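Side-chain contacts in monosaccharide ABC transporter substrate-binding protein, CUT2 family (Acidothermus cellulolyticus, PDB 4RU1), which probably serves as the carbohydrate-binding component of an ABC importer and binds myo-inositol: residues A[111-114]-A[115-118]; A[180-183]-A[184-187]. All blocks are in the same frame, centred on the assembly; numbering follows the deposited sequence. Where two conformers were deposited one is given.

Contact 1. Residues A[111-114]-A[115-118]; sequences IDQW and KESG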
ATOM      1  N   ILE A 111       9.172   2.968   4.546  1.00 14.12           N
ATOM      2  CA  ILE A 111       9.106   3.659   5.817  1.00 14.77           C
ATOM      3  C   ILE A 111      10.483   3.579   6.567  1.00 18.09           C
ATOM      4  O   ILE A 111      10.819   4.494   7.268  1.00 16.32           O
ATOM      5  CB  ILE A 111       7.956   3.115   6.703  1.00 14.23           C
ATOM      6  CG1 ILE A 111       7.758   4.017   7.934  1.00 16.19           C
ATOM      7  CG2 ILE A 111       8.245   1.656   7.177  1.00 16.76           C
ATOM      8  CD1 ILE A 111       6.514   3.687   8.714  1.00 17.42           C
ATOM      9  N   ASP A 112      11.237   2.486   6.377  0.50 17.78           N
ATOM     10  CA  ASP A 112      12.566   2.283   7.007  0.50 28.98           C
ATOM     11  C   ASP A 112      13.736   3.015   6.296  0.50 21.12           C
ATOM     12  O   ASP A 112      14.852   3.139   6.839  0.50 24.51           O
ATOM     13  CB  ASP A 112      12.887   0.769   7.022  0.50 22.04           C
ATOM     14  CG  ASP A 112      11.787  -0.088   7.675  0.50 41.95           C
ATOM     15  OD1 ASP A 112      11.249   0.290   8.748  0.50 32.62           O
ATOM     16  OD2 ASP A 112      11.489  -1.177   7.108  0.50 34.74           O
ATOM     17  N   GLN A 113      13.503   3.487   5.080  1.00 15.56           N
ATOM     18  CA  GLN A 113      14.577   4.034   4.230  1.00 17.93           C
ATOM     19  C   GLN A 113      14.435   5.492   3.795  1.00 18.95           C
ATOM     20  O   GLN A 113      15.327   6.045   3.142  1.00 21.15           O
ATOM     21  CB  GLN A 113      14.678   3.163   2.994  1.00 16.66           C
ATOM     22  CG  GLN A 113      15.077   1.747   3.310  1.00 22.24           C
ATOM     23  CD  GLN A 113      13.935   0.811   3.601  1.00 19.33           C
ATOM     24  OE1 GLN A 113      12.747   1.094   3.291  1.00 19.46           O
ATOM     25  NE2 GLN A 113      14.272  -0.323   4.172  1.00 33.41           N
ATOM     26  N   TRP A 114      13.312   6.147   4.077  1.00 16.16           N
ATOM     27  CA  TRP A 114      13.113   7.485   3.517  1.00 12.84           C
ATOM     28  C   TRP A 114      14.060   8.482   4.166  1.00 15.56           C
ATOM     29  O   TRP A 114      14.542   9.379   3.501  1.00 16.98           O
ATOM     30  CB  TRP A 114      11.649   7.988   3.659  1.00 15.77           C
ATOM     31  CG  TRP A 114      11.206   8.114   5.047  1.00 13.92           C
ATOM     32  CD1 TRP A 114      10.696   7.150   5.802  1.00 16.70           C
ATOM     33  CD2 TRP A 114      11.331   9.277   5.895  1.00 15.45           C
ATOM     34  NE1 TRP A 114      10.478   7.608   7.074  1.00 15.59           N
ATOM     35  CE2 TRP A 114      10.798   8.946   7.138  1.00 14.79           C
ATOM     36  CE3 TRP A 114      11.703  10.605   5.667  1.00 13.96           C
ATOM     37  CZ2 TRP A 114      10.790   9.856   8.192  1.00 19.80           C
ATOM     38  CZ3 TRP A 114      11.724  11.465   6.699  1.00 15.54           C
ATOM     39  CH2 TRP A 114      11.247  11.114   7.939  1.00 15.71           C
ATOM     40  N   LYS A 115      14.331   8.391   5.437  1.00 19.06           N
ATOM     41  CA  LYS A 115      15.078   9.446   6.112  1.00 17.17           C
ATOM     42  C   LYS A 115      16.492   9.526   5.628  1.00 13.64           C
ATOM     43  O   LYS A 115      16.967  10.675   5.339  1.00 18.35           O
ATOM     44  CB  LYS A 115      15.042   9.198   7.621  1.00 21.71           C
ATOM     45  CG  LYS A 115      15.222  10.439   8.414  1.00 22.41           C
ATOM     46  CD  LYS A 115      14.963  10.158   9.868  1.00 21.18           C
ATOM     47  CE  LYS A 115      15.308  11.417  10.642  1.00 22.09           C
ATOM     48  NZ  LYS A 115      14.936  11.242  12.071  1.00 20.87           N
ATOM     49  N   GLU A 116      17.123   8.385   5.377  1.00 20.86           N
ATOM     50  CA  GLU A 116      18.519   8.360   4.853  1.00 24.00           C
ATOM     51  C   GLU A 116      18.615   9.074   3.506  1.00 20.29           C
ATOM     52  O   GLU A 116      19.686   9.569   3.168  1.00 20.99           O
ATOM     53  CB  GLU A 116      19.044   6.930   4.619  1.00 30.40           C
ATOM     54  CG  GLU A 116      18.770   5.784   5.598  1.00 68.62           C
ATOM     55  CD  GLU A 116      18.289   4.488   4.906  1.00 82.30           C
ATOM     56  OE1 GLU A 116      18.248   4.435   3.659  1.00 47.82           O
ATOM     57  OE2 GLU A 116      17.926   3.504   5.600  1.00 36.59           O
ATOM     58  N   SER A 117      17.538   9.009   2.723  1.00 17.80           N
ATOM     59  CA  SER A 117      17.498   9.555   1.378  1.00 17.91           C
ATOM     60  C   SER A 117      17.517  11.086   1.346  1.00 21.25           C
ATOM     61  O   SER A 117      17.839  11.690   0.302  1.00 19.97           O
ATOM     62  CB  SER A 117      16.286   9.041   0.565  1.00 18.09           C
ATOM     63  OG  SER A 117      15.092   9.744   0.912  1.00 18.34           O
ATOM     64  N   GLY A 118      17.222  11.733   2.488  1.00 17.01           N
ATOM     65  CA  GLY A 118      16.997  13.207   2.529  1.00 18.16           C
ATOM     66  C   GLY A 118      15.565  13.664   2.307  1.00 15.35           C
ATOM     67  O   GLY A 118      15.282  14.815   2.313  1.00 16.61           O
TER
HETATM   68  O   HOH W   1      13.483   6.014   7.216  1.00 19.23           O

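Contact 2. Residues A[180-183]-A[184-187]; sequences GADQ and PSVR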
ATOM      1  N   GLY A 180       0.712 -10.653  -9.800  1.00 23.46           N
ATOM      2  CA  GLY A 180      -0.458  -9.735  -9.574  1.00 18.92           C
ATOM      3  C   GLY A 180      -1.018  -9.136 -10.894  1.00 25.75           C
ATOM      4  O   GLY A 180      -2.247  -8.803 -10.999  1.00 26.42           O
ATOM      5  N   ALA A 181      -0.120  -9.024 -11.878  1.00 20.13           N
ATOM      6  CA  ALA A 181      -0.429  -8.665 -13.264  1.00 25.78           C
ATOM      7  C   ALA A 181      -1.253  -9.667 -14.074  1.00 34.60           C
ATOM      8  O   ALA A 181      -1.853  -9.303 -15.105  1.00 26.89           O
ATOM      9  CB  ALA A 181       0.872  -8.402 -14.023  1.00 30.44           C
ATOM     10  N   ASP A 182      -1.258 -10.931 -13.651  1.00 24.11           N
ATOM     11  CA  ASP A 182      -2.035 -11.966 -14.379  1.00 23.09           C
ATOM     12  C   ASP A 182      -3.097 -12.504 -13.448  1.00 20.85           C
ATOM     13  O   ASP A 182      -2.849 -13.498 -12.735  1.00 17.39           O
ATOM     14  CB  ASP A 182      -1.097 -13.080 -14.804  1.00 19.95           C
ATOM     15  CG  ASP A 182      -1.762 -14.147 -15.686  1.00 18.73           C
ATOM     16  OD1 ASP A 182      -2.985 -14.314 -15.702  1.00 22.04           O
ATOM     17  OD2 ASP A 182      -0.964 -14.869 -16.321  1.00 27.58           O
ATOM     18  N   GLN A 183      -4.227 -11.816 -13.326  1.00 16.47           N
ATOM     19  CA  GLN A 183      -5.261 -12.225 -12.388  1.00 16.59           C
ATOM     20  C   GLN A 183      -5.739 -13.676 -12.495  1.00 18.24           C
ATOM     21  O   GLN A 183      -5.827 -14.358 -11.464  1.00 16.76           O
ATOM     22  CB  GLN A 183      -6.405 -11.206 -12.293  1.00 19.12           C
ATOM     23  CG  GLN A 183      -6.025  -9.929 -11.585  1.00 21.16           C
ATOM     24  CD  GLN A 183      -7.198  -8.972 -11.462  1.00 33.05           C
ATOM     25  OE1 GLN A 183      -8.190  -9.089 -12.204  1.00 44.46           O
ATOM     26  NE2 GLN A 183      -7.081  -8.000 -10.576  1.00 44.48           N
ATOM     27  N   PRO A 184      -5.952 -14.219 -13.711  1.00 14.34           N
ATOM     28  CA  PRO A 184      -6.452 -15.587 -13.802  1.00 18.14           C
ATOM     29  C   PRO A 184      -5.426 -16.592 -13.232  1.00 13.51           C
ATOM     30  O   PRO A 184      -5.813 -17.517 -12.546  1.00 17.78           O
ATOM     31  CB  PRO A 184      -6.692 -15.756 -15.303  1.00 17.18           C
ATOM     32  CG  PRO A 184      -6.993 -14.382 -15.800  1.00 18.49           C
ATOM     33  CD  PRO A 184      -6.013 -13.533 -15.001  1.00 17.47           C
ATOM     34  N   SER A 185      -4.140 -16.338 -13.451  1.00 14.11           N
ATOM     35  CA  SER A 185      -3.079 -17.134 -12.845  1.00 20.38           C
ATOM     36  C   SER A 185      -3.059 -17.022 -11.319  1.00 16.52           C
ATOM     37  O   SER A 185      -2.738 -17.974 -10.644  1.00 14.79           O
ATOM     38  CB  SER A 185      -1.710 -16.661 -13.362  1.00 22.33           C
ATOM     39  OG  SER A 185      -0.655 -17.369 -12.802  1.00 33.08           O
ATOM     40  N   VAL A 186      -3.311 -15.836 -10.772  1.00 14.39           N
ATOM     41  CA  VAL A 186      -3.367 -15.676  -9.324  1.00 17.02           C
ATOM     42  C   VAL A 186      -4.411 -16.643  -8.739  1.00 12.90           C
ATOM     43  O   VAL A 186      -4.210 -17.410  -7.795  1.00 17.01           O
ATOM     44  CB  VAL A 186      -3.682 -14.229  -8.877  1.00 16.12           C
ATOM     45  CG1 VAL A 186      -3.882 -14.140  -7.351  1.00 14.46           C
ATOM     46  CG2 VAL A 186      -2.612 -13.237  -9.309  1.00 16.59           C
ATOM     47  N   ARG A 187      -5.561 -16.621  -9.351  1.00 13.92           N
ATOM     48  CA  ARG A 187      -6.642 -17.469  -8.930  1.00 12.23           C
ATOM     49  C   ARG A 187      -6.335 -19.003  -8.930  1.00 14.13           C
ATOM     50  O   ARG A 187      -6.559 -19.689  -7.928  1.00 14.71           O
ATOM     51  CB  ARG A 187      -7.882 -17.231  -9.766  1.00 16.48           C
ATOM     52  CG  ARG A 187      -9.113 -17.884  -9.250  1.00 16.69           C
ATOM     53  CD  ARG A 187     -10.340 -17.519 -10.100  1.00 16.10           C
ATOM     54  NE  ARG A 187     -11.474 -18.395  -9.904  1.00 14.31           N
ATOM     55  CZ  ARG A 187     -12.755 -18.084 -10.161  1.00 16.16           C
ATOM     56  NH1 ARG A 187     -13.141 -16.869 -10.597  1.00 15.07           N
ATOM     57  NH2 ARG A 187     -13.663 -19.034 -10.015  1.00 18.26           N
TER

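Contact 1. Residues A[111-114]-A[115-118]
A side-chain to backbone hydrogen bond joins Trp114 and Ser117. Ser117 OG donates to Trp114 O at 2.7 Å, tilted 18° from the carbonyl plane. OG also bonds to Ala119 N. Ser117 N reaches the same oxygen of Trp114 in a weak bond of 3.1 Å, so two donors of one residue hold this carbonyl. A water accepts from Lys115 N and donates to Ile111 O, bridging the loop to the helix start. The nonpolar part is a CH-pi contact. Lys115 CB sits 4.0 Å from the centroid of the Trp114 six-membered ring, over its face. The indole is brought back over Lys115 N because its CG stands between the backbone N and the carbonyl carbon (chi1 62°). Tyr122 stacks on this indole, and Lys115 NZ bonds to Gly277 O. A leucine in place of Trp114 would probably leave Lys115 CB without its aromatic face and Tyr122 without its stacking partner. Glu116 bends back beside Gln113, with OE1 3.8 Å from Gln113 CB and the carboxylate and amide planes 74° apart. At the far end Gly118 N bonds to Lys115 O at 3.1 Å. Gly118, with positive phi, ends this short helix in a Schellman motif.

Contact 2. Residues A[180-183]-A[184-187]
Asp182 turns its carboxylate toward the start of the helix, where Pro184 and Ser185 meet it. Its CG lies anti to the backbone N (chi1 -174°), which carries the carboxylate forward beside the first turn. OD1 accepts from Ser185 N at 3.2 Å, and the N-H points nearly straight at it (164°). The donor comes from above the carboxylate plane, 65° out of it. The Ser185 methylene packs against the same group, with CB 3.4 Å from Asp182 CG. Pro184 crosses the Asp182 side chain at about a right angle, and its CD lies 3.2 Å from OD1. This is an N-cap: Asp182 supplies a side-chain acceptor for an N-H in the first turn of helix 183-196. The negative carboxylate would also probably suit the positive end of the helix dipole. Pro184 lies in the first turn, where its missing N-H costs no helix bond. Regular helix bonds follow, Val186 N to Asp182 O and Arg187 N to Gln183 O, both 3.1 Å long. Val186 faces back toward the loop. Its CG2 lies 3.4 Å from Asp182 O and 4.1 Å from Gly180 CA, and the side chain also touches Leu213 of helix 208-220. Gln183 runs out extended beyond CG and packs on Pro209 and Leu213 of that neighbouring helix. Arg187 also leads away from the cap, and its NE forms a salt bridge with Asp220.

How the contacts relate
From the N terminus, the chain reaches contact 1 after strand 104-107. There the loop runs into short helix 114-117, which leads on to strand 121-124. Contact 2 comes later, where the loop after strand 172-177 enters helix 183-196. The two contacts are in series and neither nest nor cross. Each closes a local turn between a strand and the next helix. The centres of contact 1 and contact 2 are about 32 Å apart, on opposite sides of the chain's centre. Contact 1 spans a short helix linking two strands of the parallel sheet, and contact 2 joins the outer strand of the mixed sheet to its helix. The two sheets form the two lobes usual for periplasmic binding proteins.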